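PDB 3I1I: homoserine O-acetyltransferase from Bacillus anthracis str. 'Ames Ancestor', which probably catalyses the transfer of an acetyl group from acetyl-CoA to the hydroxyl of homoserine, a step toward methionine. Local coordinates for residues Val44-His49 with Ile89-Leu94; Arg147-Met152 with Val172-Gly177. One frame throughout, in Å; residues are numbered along the deposited sequence.

Contact 1: residues Val44-His49 with Ile89-Leu94; sequences VILICH and ICTDNL
His49 and Asn93 meet tip to tip, the Asn93 amide lying over one face of the imidazole with the two planes 18° apart. ND2 of Asn93 sits above the ring toward its rim, 3.0 Å from CE1 of His49. That same nitrogen donates to the backbone O of His49 at 3.2 Å, coming in from above the carbonyl plane, while the bond stays close to the plane of the amide. The backbone N of Asn93 gives a straighter bond to NE2 of His49, 3.0 Å long, although it is tilted 32° from the ring plane. CG of His49 stands between its backbone N and carbonyl carbon (chi1 84°), which turns the ring toward 89-94 and brings Thr91 O and Asp92 CA to its edge. One water links the two segments next to this pair: it accepts from His49 N and donates to Thr91 O and to Asn93 OD1, so both polar ends of the Asn93 amide are engaged. Upstream, strands 44-48 and 87-91 run parallel as neighbours in the central sheet of the alpha/beta hydrolase fold. Their pairing rests on Ile89, whose N bonds to Ile45 O at 2.9 Å and whose O receives Ile47 N at 2.8 Å. On one face CD1 of Leu46 folds over toward Ile89, 4.0 Å from its CB, and CG1 of Val44 meets CD1 of Ile89 at 3.7 Å; helix 129-142 packs here through Gln136 and Ile140. On the other face the CB atoms of Ile47 and Cys90 are 4.1 Å apart. Farther out, the Asp92 carboxylate forms a salt bridge with Lys9 and accepts from Ser55 N and Ile105 N, and the hydroxyl of Thr91 bonds to Gln136.

Contact 2: residues Arg147-Met152 with Val172-Gly177; sequences RLHAVM and VERMIG
The guanidinium of Arg174 lies flat on the imidazole of His149, centres 3.6 Å apart and planes at 24°, with NH1 above the middle of the ring. NH1 also donates in its own plane to the backbone O of His149 at 2.8 Å, so one residue holds it by both ring and carbonyl. CG of His149 is anti to the backbone N (chi1 -174°), carrying the ring back toward the arginine; its NE2 bonds to Leu369 O. Among the charges, Arg174 NH1 pairs with Glu173 OE1 at 2.9 Å, whereas Glu173 OE2 faces the flat side of the Arg147 guanidinium, 3.6 Å from NE, a long salt bridge with no N-H directed at it. A water joins Glu173 OE1 to His149 ND1. The backbones pair in parallel within the beta-alpha-beta unit of strand 150-154, helix 156-167 and strand 174-178: Val151 N bonds to Arg174 O and Val151 O accepts from Ile176 N, both at 3.0 Å. Apolar packing takes both faces. CG1 of Val151 touches CG1 of Val172 and CG of Met175, each at 3.7 Å, on the side packed by helix 156-167; CE of selenomethionine Met152 lies 3.8 Å from CD1 of Ile176, the side chains side by side, facing helix 362-370.

In the fold
Both segments of contact 1 precede those of contact 2 in the sequence, yet their centres lie about 12 Å apart in one mixed sheet, in the strand order 87-91, 44-48, 150-154, 174-178. Strands 44-48 and 150-154 are the adjoining pair: Val44 O probably bonds to His149 N and Cys48 N to Met152 O, while Ile47 packs on Met152 and Val44 on Leu148. Helix 156-167 packs against both contacts. Strand 150-154 runs into a probable nucleophile elbow with Ser155, which with His351 and Asp318 has the geometry of a catalytic triad. The two contacts thus build the middle of the sheet from which that presumed active site rises.

Contact 1: residues Val44-His49 with Ile89-Leu94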
ATOM      1  N   VAL A  44      23.420   0.475 -34.518  1.00 21.61           N
ATOM      2  CA  VAL A  44      22.707   1.205 -33.465  1.00 21.33           C
ATOM      3  C   VAL A  44      21.923   0.289 -32.513  1.00 21.43           C
ATOM      4  O   VAL A  44      21.133  -0.558 -32.951  1.00 21.40           O
ATOM      5  CB  VAL A  44      21.716   2.243 -34.055  1.00 21.78           C
ATOM      6  CG1 VAL A  44      21.058   3.075 -32.927  1.00 19.58           C
ATOM      7  CG2 VAL A  44      22.436   3.143 -35.090  1.00 20.48           C
ATOM      8  N   ILE A  45      22.145   0.486 -31.214  1.00 21.55           N
ATOM      9  CA  ILE A  45      21.398  -0.193 -30.158  1.00 21.30           C
ATOM     10  C   ILE A  45      20.698   0.859 -29.322  1.00 21.73           C
ATOM     11  O   ILE A  45      21.342   1.761 -28.801  1.00 23.46           O
ATOM     12  CB  ILE A  45      22.333  -1.015 -29.255  1.00 20.83           C
ATOM     13  CG1 ILE A  45      23.064  -2.079 -30.094  1.00 21.02           C
ATOM     14  CG2 ILE A  45      21.543  -1.644 -28.143  1.00 17.21           C
ATOM     15  CD1 ILE A  45      24.010  -3.070 -29.316  1.00 18.91           C
ATOM     16  N   LEU A  46      19.386   0.766 -29.211  1.00 21.51           N
ATOM     17  CA  LEU A  46      18.622   1.677 -28.376  1.00 21.59           C
ATOM     18  C   LEU A  46      18.350   0.990 -27.051  1.00 21.30           C
ATOM     19  O   LEU A  46      17.885  -0.133 -27.053  1.00 20.81           O
ATOM     20  CB  LEU A  46      17.299   2.047 -29.070  1.00 22.19           C
ATOM     21  CG  LEU A  46      16.334   2.935 -28.275  1.00 22.91           C
ATOM     22  CD1 LEU A  46      16.970   4.287 -27.886  1.00 21.24           C
ATOM     23  CD2 LEU A  46      15.020   3.100 -29.031  1.00 21.45           C
ATOM     24  N   ILE A  47      18.705   1.651 -25.944  1.00 21.66           N
ATOM     25  CA  ILE A  47      18.484   1.196 -24.566  1.00 21.32           C
ATOM     26  C   ILE A  47      17.353   2.040 -23.983  1.00 21.22           C
ATOM     27  O   ILE A  47      17.336   3.263 -24.115  1.00 19.76           O
ATOM     28  CB  ILE A  47      19.719   1.481 -23.659  1.00 22.37           C
ATOM     29  CG1 ILE A  47      20.997   0.840 -24.204  1.00 22.88           C
ATOM     30  CG2 ILE A  47      19.502   0.974 -22.220  1.00 22.28           C
ATOM     31  CD1 ILE A  47      20.976  -0.628 -24.314  1.00 21.83           C
ATOM     32  N   CYS A  48      16.412   1.397 -23.312  1.00 21.59           N
ATOM     33  CA  CYS A  48      15.288   2.091 -22.706  1.00 22.04           C
ATOM     34  C   CYS A  48      15.379   1.947 -21.198  1.00 22.21           C
ATOM     35  O   CYS A  48      15.677   0.853 -20.698  1.00 21.84           O
ATOM     36  CB  CYS A  48      14.016   1.451 -23.176  1.00 22.24           C
ATOM     37  SG  CYS A  48      13.890   1.398 -24.967  1.00 25.93           S
ATOM     38  N   HIS A  49      15.084   3.025 -20.478  1.00 21.96           N
ATOM     39  CA  HIS A  49      15.264   3.039 -19.032  1.00 22.16           C
ATOM     40  C   HIS A  49      14.046   2.601 -18.205  1.00 22.56           C
ATOM     41  O   HIS A  49      12.920   2.599 -18.690  1.00 23.04           O
ATOM     42  CB  HIS A  49      15.865   4.379 -18.582  1.00 21.71           C
ATOM     43  CG  HIS A  49      14.883   5.486 -18.375  1.00 20.73           C
ATOM     44  ND1 HIS A  49      13.968   5.494 -17.345  1.00 18.98           N
ATOM     45  CD2 HIS A  49      14.771   6.692 -18.982  1.00 20.34           C
ATOM     46  CE1 HIS A  49      13.294   6.632 -17.365  1.00 19.12           C
ATOM     47  NE2 HIS A  49      13.776   7.386 -18.340  1.00 18.94           N
ATOM     48  N   ILE A  89      22.240   4.351 -27.873  1.00 22.55           N
ATOM     49  CA  ILE A  89      21.425   5.517 -27.518  1.00 22.68           C
ATOM     50  C   ILE A  89      20.503   5.184 -26.343  1.00 23.04           C
ATOM     51  O   ILE A  89      20.003   4.072 -26.217  1.00 22.24           O
ATOM     52  CB  ILE A  89      20.483   5.952 -28.682  1.00 23.46           C
ATOM     53  CG1 ILE A  89      21.257   6.069 -29.994  1.00 23.77           C
ATOM     54  CG2 ILE A  89      19.716   7.277 -28.322  1.00 21.66           C
ATOM     55  CD1 ILE A  89      20.357   6.245 -31.256  1.00 23.82           C
ATOM     56  N   CYS A  90      20.256   6.170 -25.495  1.00 23.89           N
ATOM     57  CA  CYS A  90      19.295   6.030 -24.424  1.00 24.05           C
ATOM     58  C   CYS A  90      18.650   7.366 -24.194  1.00 23.63           C
ATOM     59  O   CYS A  90      19.325   8.376 -24.223  1.00 24.33           O
ATOM     60  CB  CYS A  90      20.030   5.587 -23.169  1.00 24.85           C
ATOM     61  SG  CYS A  90      18.898   5.147 -21.819  1.00 26.25           S
ATOM     62  N   THR A  91      17.361   7.360 -23.910  1.00 23.27           N
ATOM     63  CA  THR A  91      16.557   8.569 -23.827  1.00 23.17           C
ATOM     64  C   THR A  91      15.812   8.663 -22.487  1.00 23.42           C
ATOM     65  O   THR A  91      15.555   7.648 -21.848  1.00 23.62           O
ATOM     66  CB  THR A  91      15.498   8.577 -24.976  1.00 23.04           C
ATOM     67  OG1 THR A  91      14.573   7.505 -24.777  1.00 24.80           O
ATOM     68  CG2 THR A  91      16.157   8.414 -26.368  1.00 21.79           C
ATOM     69  N   ASP A  92      15.441   9.872 -22.077  1.00 23.09           N
ATOM     70  CA  ASP A  92      14.590  10.047 -20.913  1.00 23.33           C
ATOM     71  C   ASP A  92      13.107   9.780 -21.272  1.00 23.30           C
ATOM     72  O   ASP A  92      12.601  10.316 -22.235  1.00 23.50           O
ATOM     73  CB  ASP A  92      14.645  11.488 -20.383  1.00 23.71           C
ATOM     74  CG  ASP A  92      16.014  11.914 -19.874  1.00 23.58           C
ATOM     75  OD1 ASP A  92      16.735  11.114 -19.238  1.00 21.19           O
ATOM     76  OD2 ASP A  92      16.320  13.113 -20.080  1.00 24.48           O
ATOM     77  N   ASN A  93      12.406   9.015 -20.446  1.00 22.91           N
ATOM     78  CA  ASN A  93      10.997   8.745 -20.642  1.00 22.54           C
ATOM     79  C   ASN A  93      10.129   9.958 -20.304  1.00 22.59           C
ATOM     80  O   ASN A  93      10.496  10.793 -19.449  1.00 22.07           O
ATOM     81  CB  ASN A  93      10.590   7.560 -19.776  1.00 22.26           C
ATOM     82  CG  ASN A  93      11.285   6.302 -20.155  1.00 22.35           C
ATOM     83  OD1 ASN A  93      11.810   6.176 -21.261  1.00 24.09           O
ATOM     84  ND2 ASN A  93      11.283   5.327 -19.248  1.00 22.06           N
ATOM     85  N   LEU A  94       8.988  10.072 -20.978  1.00 22.55           N
ATOM     86  CA  LEU A  94       7.928  11.011 -20.534  1.00 23.70           C
ATOM     87  C   LEU A  94       7.600  10.873 -19.000  1.00 23.09           C
ATOM     88  O   LEU A  94       7.701   9.775 -18.428  1.00 22.16           O
ATOM     89  CB  LEU A  94       6.627  10.745 -21.307  1.00 24.45           C
ATOM     90  CG  LEU A  94       6.387  11.248 -22.735  1.00 26.41           C
ATOM     91  CD1 LEU A  94       5.116  10.560 -23.269  1.00 25.99           C
ATOM     92  CD2 LEU A  94       6.253  12.791 -22.740  1.00 25.16           C
TER
HETATM   93  O   HOH W   1      14.237   5.226 -22.100  1.00 23.75           O

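Contact 2: residues Arg147-Met152 with Val172-Gly177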
ATOM      1  N   ARG A 147      17.251   1.541 -39.178  1.00 29.00           N
ATOM      2  CA  ARG A 147      17.127   0.248 -38.559  1.00 29.64           C
ATOM      3  C   ARG A 147      17.924   0.203 -37.273  1.00 28.15           C
ATOM      4  O   ARG A 147      18.995   0.830 -37.190  1.00 29.65           O
ATOM      5  CB  ARG A 147      17.727  -0.753 -39.498  1.00 30.70           C
ATOM      6  CG  ARG A 147      16.747  -1.456 -40.340  1.00 36.09           C
ATOM      7  CD  ARG A 147      17.482  -2.445 -41.220  1.00 42.25           C
ATOM      8  NE  ARG A 147      16.900  -3.764 -41.102  1.00 48.64           N
ATOM      9  CZ  ARG A 147      17.368  -4.851 -41.709  1.00 54.82           C
ATOM     10  NH1 ARG A 147      18.443  -4.772 -42.502  1.00 56.46           N
ATOM     11  NH2 ARG A 147      16.740  -6.026 -41.538  1.00 57.48           N
ATOM     12  N   LEU A 148      17.416  -0.523 -36.283  1.00 25.37           N
ATOM     13  CA  LEU A 148      18.138  -0.739 -35.050  1.00 23.05           C
ATOM     14  C   LEU A 148      18.738  -2.138 -35.068  1.00 21.54           C
ATOM     15  O   LEU A 148      18.069  -3.091 -35.394  1.00 21.01           O
ATOM     16  CB  LEU A 148      17.201  -0.569 -33.862  1.00 22.53           C
ATOM     17  CG  LEU A 148      16.557   0.812 -33.704  1.00 21.81           C
ATOM     18  CD1 LEU A 148      15.599   0.871 -32.518  1.00 16.36           C
ATOM     19  CD2 LEU A 148      17.622   1.916 -33.623  1.00 20.89           C
ATOM     20  N   HIS A 149      19.998  -2.263 -34.712  1.00 20.51           N
ATOM     21  CA  HIS A 149      20.630  -3.580 -34.552  1.00 20.29           C
ATOM     22  C   HIS A 149      19.950  -4.296 -33.385  1.00 19.58           C
ATOM     23  O   HIS A 149      19.764  -5.502 -33.422  1.00 18.34           O
ATOM     24  CB  HIS A 149      22.135  -3.411 -34.260  1.00 20.60           C
ATOM     25  CG  HIS A 149      22.907  -4.694 -34.228  1.00 21.25           C
ATOM     26  ND1 HIS A 149      23.331  -5.343 -35.375  1.00 23.10           N
ATOM     27  CD2 HIS A 149      23.348  -5.441 -33.190  1.00 21.76           C
ATOM     28  CE1 HIS A 149      23.974  -6.448 -35.039  1.00 23.30           C
ATOM     29  NE2 HIS A 149      24.001  -6.531 -33.720  1.00 22.69           N
ATOM     30  N   ALA A 150      19.572  -3.533 -32.357  1.00 19.82           N
ATOM     31  CA  ALA A 150      18.817  -4.060 -31.189  1.00 20.69           C
ATOM     32  C   ALA A 150      18.137  -2.934 -30.449  1.00 20.58           C
ATOM     33  O   ALA A 150      18.619  -1.786 -30.467  1.00 21.26           O
ATOM     34  CB  ALA A 150      19.736  -4.849 -30.177  1.00 19.11           C
ATOM     35  N   VAL A 151      17.018  -3.282 -29.819  1.00 20.11           N
ATOM     36  CA  VAL A 151      16.379  -2.445 -28.843  1.00 20.27           C
ATOM     37  C   VAL A 151      16.220  -3.289 -27.556  1.00 21.03           C
ATOM     38  O   VAL A 151      15.919  -4.459 -27.588  1.00 21.33           O
ATOM     39  CB  VAL A 151      15.014  -1.923 -29.324  1.00 20.37           C
ATOM     40  CG1 VAL A 151      14.004  -3.077 -29.470  1.00 19.19           C
ATOM     41  CG2 VAL A 151      14.491  -0.855 -28.365  1.00 19.02           C
HETATM   42  N   MSE A 152      16.438  -2.675 -26.419  1.00 22.14           N
HETATM   43  CA  MSE A 152      16.500  -3.417 -25.173  1.00 22.99           C
HETATM   44  C   MSE A 152      16.345  -2.539 -23.960  1.00 21.68           C
HETATM   45  O   MSE A 152      16.511  -1.339 -24.031  1.00 20.92           O
HETATM   46  CB  MSE A 152      17.805  -4.173 -25.079  1.00 23.35           C
HETATM   47  CG  MSE A 152      19.004  -3.310 -25.200  1.00 27.55           C
HETATM   48 SE   MSE A 152      20.630  -4.461 -25.419  1.00 44.16          SE
HETATM   49  CE  MSE A 152      20.508  -5.632 -23.705  1.00 20.28           C
ATOM     50  N   VAL A 172      13.404  -3.193 -36.409  1.00 26.79           N
ATOM     51  CA  VAL A 172      14.052  -3.815 -35.262  1.00 25.44           C
ATOM     52  C   VAL A 172      14.617  -5.195 -35.603  1.00 25.15           C
ATOM     53  O   VAL A 172      13.891  -6.137 -35.870  1.00 25.26           O
ATOM     54  CB  VAL A 172      13.060  -3.935 -34.083  1.00 25.42           C
ATOM     55  CG1 VAL A 172      13.718  -4.608 -32.870  1.00 25.12           C
ATOM     56  CG2 VAL A 172      12.467  -2.561 -33.707  1.00 24.70           C
ATOM     57  N   GLU A 173      15.924  -5.339 -35.551  1.00 25.22           N
ATOM     58  CA  GLU A 173      16.538  -6.625 -35.851  1.00 25.49           C
ATOM     59  C   GLU A 173      16.452  -7.602 -34.695  1.00 23.99           C
ATOM     60  O   GLU A 173      16.291  -8.823 -34.904  1.00 23.05           O
ATOM     61  CB  GLU A 173      17.990  -6.439 -36.249  1.00 26.05           C
ATOM     62  CG  GLU A 173      18.103  -5.624 -37.522  1.00 28.99           C
ATOM     63  CD  GLU A 173      19.517  -5.476 -38.031  1.00 32.31           C
ATOM     64  OE1 GLU A 173      20.449  -6.166 -37.557  1.00 37.99           O
ATOM     65  OE2 GLU A 173      19.690  -4.655 -38.940  1.00 39.74           O
ATOM     66  N   ARG A 174      16.571  -7.046 -33.491  1.00 22.78           N
ATOM     67  CA  ARG A 174      16.700  -7.818 -32.279  1.00 22.27           C
ATOM     68  C   ARG A 174      16.053  -7.083 -31.154  1.00 22.03           C
ATOM     69  O   ARG A 174      16.227  -5.884 -31.016  1.00 21.65           O
ATOM     70  CB  ARG A 174      18.153  -8.006 -31.936  1.00 22.16           C
ATOM     71  CG  ARG A 174      18.935  -8.762 -32.963  1.00 22.40           C
ATOM     72  CD  ARG A 174      20.428  -8.837 -32.605  1.00 23.14           C
ATOM     73  NE  ARG A 174      21.199  -9.341 -33.723  1.00 22.28           N
ATOM     74  CZ  ARG A 174      21.447  -8.656 -34.843  1.00 26.22           C
ATOM     75  NH1 ARG A 174      21.021  -7.401 -35.013  1.00 23.51           N
ATOM     76  NH2 ARG A 174      22.136  -9.236 -35.818  1.00 26.78           N
HETATM   77  N   MSE A 175      15.329  -7.802 -30.310  1.00 22.39           N
HETATM   78  CA  MSE A 175      14.775  -7.189 -29.100  1.00 22.11           C
HETATM   79  C   MSE A 175      15.179  -8.009 -27.876  1.00 21.59           C
HETATM   80  O   MSE A 175      15.062  -9.216 -27.888  1.00 22.32           O
HETATM   81  CB  MSE A 175      13.275  -7.085 -29.213  1.00 21.66           C
HETATM   82  CG  MSE A 175      12.647  -6.280 -28.091  1.00 23.98           C
HETATM   83 SE   MSE A 175      12.070  -7.441 -26.632  0.65 25.91          SE
HETATM   84  CE  MSE A 175      10.524  -8.187 -27.544  1.00 25.57           C
ATOM     85  N   ILE A 176      15.687  -7.363 -26.836  1.00 20.87           N
ATOM     86  CA  ILE A 176      16.062  -8.076 -25.614  1.00 20.08           C
ATOM     87  C   ILE A 176      15.267  -7.432 -24.496  1.00 19.50           C
ATOM     88  O   ILE A 176      15.403  -6.244 -24.230  1.00 19.55           O
ATOM     89  CB  ILE A 176      17.558  -7.955 -25.274  1.00 20.39           C
ATOM     90  CG1 ILE A 176      18.436  -8.448 -26.437  1.00 21.91           C
ATOM     91  CG2 ILE A 176      17.868  -8.735 -23.988  1.00 19.45           C
ATOM     92  CD1 ILE A 176      19.953  -8.471 -26.136  1.00 22.14           C
ATOM     93  N   GLY A 177      14.431  -8.220 -23.854  1.00 18.37           N
ATOM     94  CA  GLY A 177      13.562  -7.726 -22.829  1.00 18.69           C
ATOM     95  C   GLY A 177      13.976  -8.362 -21.510  1.00 18.99           C
ATOM     96  O   GLY A 177      13.770  -9.586 -21.293  1.00 18.92           O
TER
HETATM   97  O   HOH W   2      22.787  -4.316 -38.039  1.00 26.54           O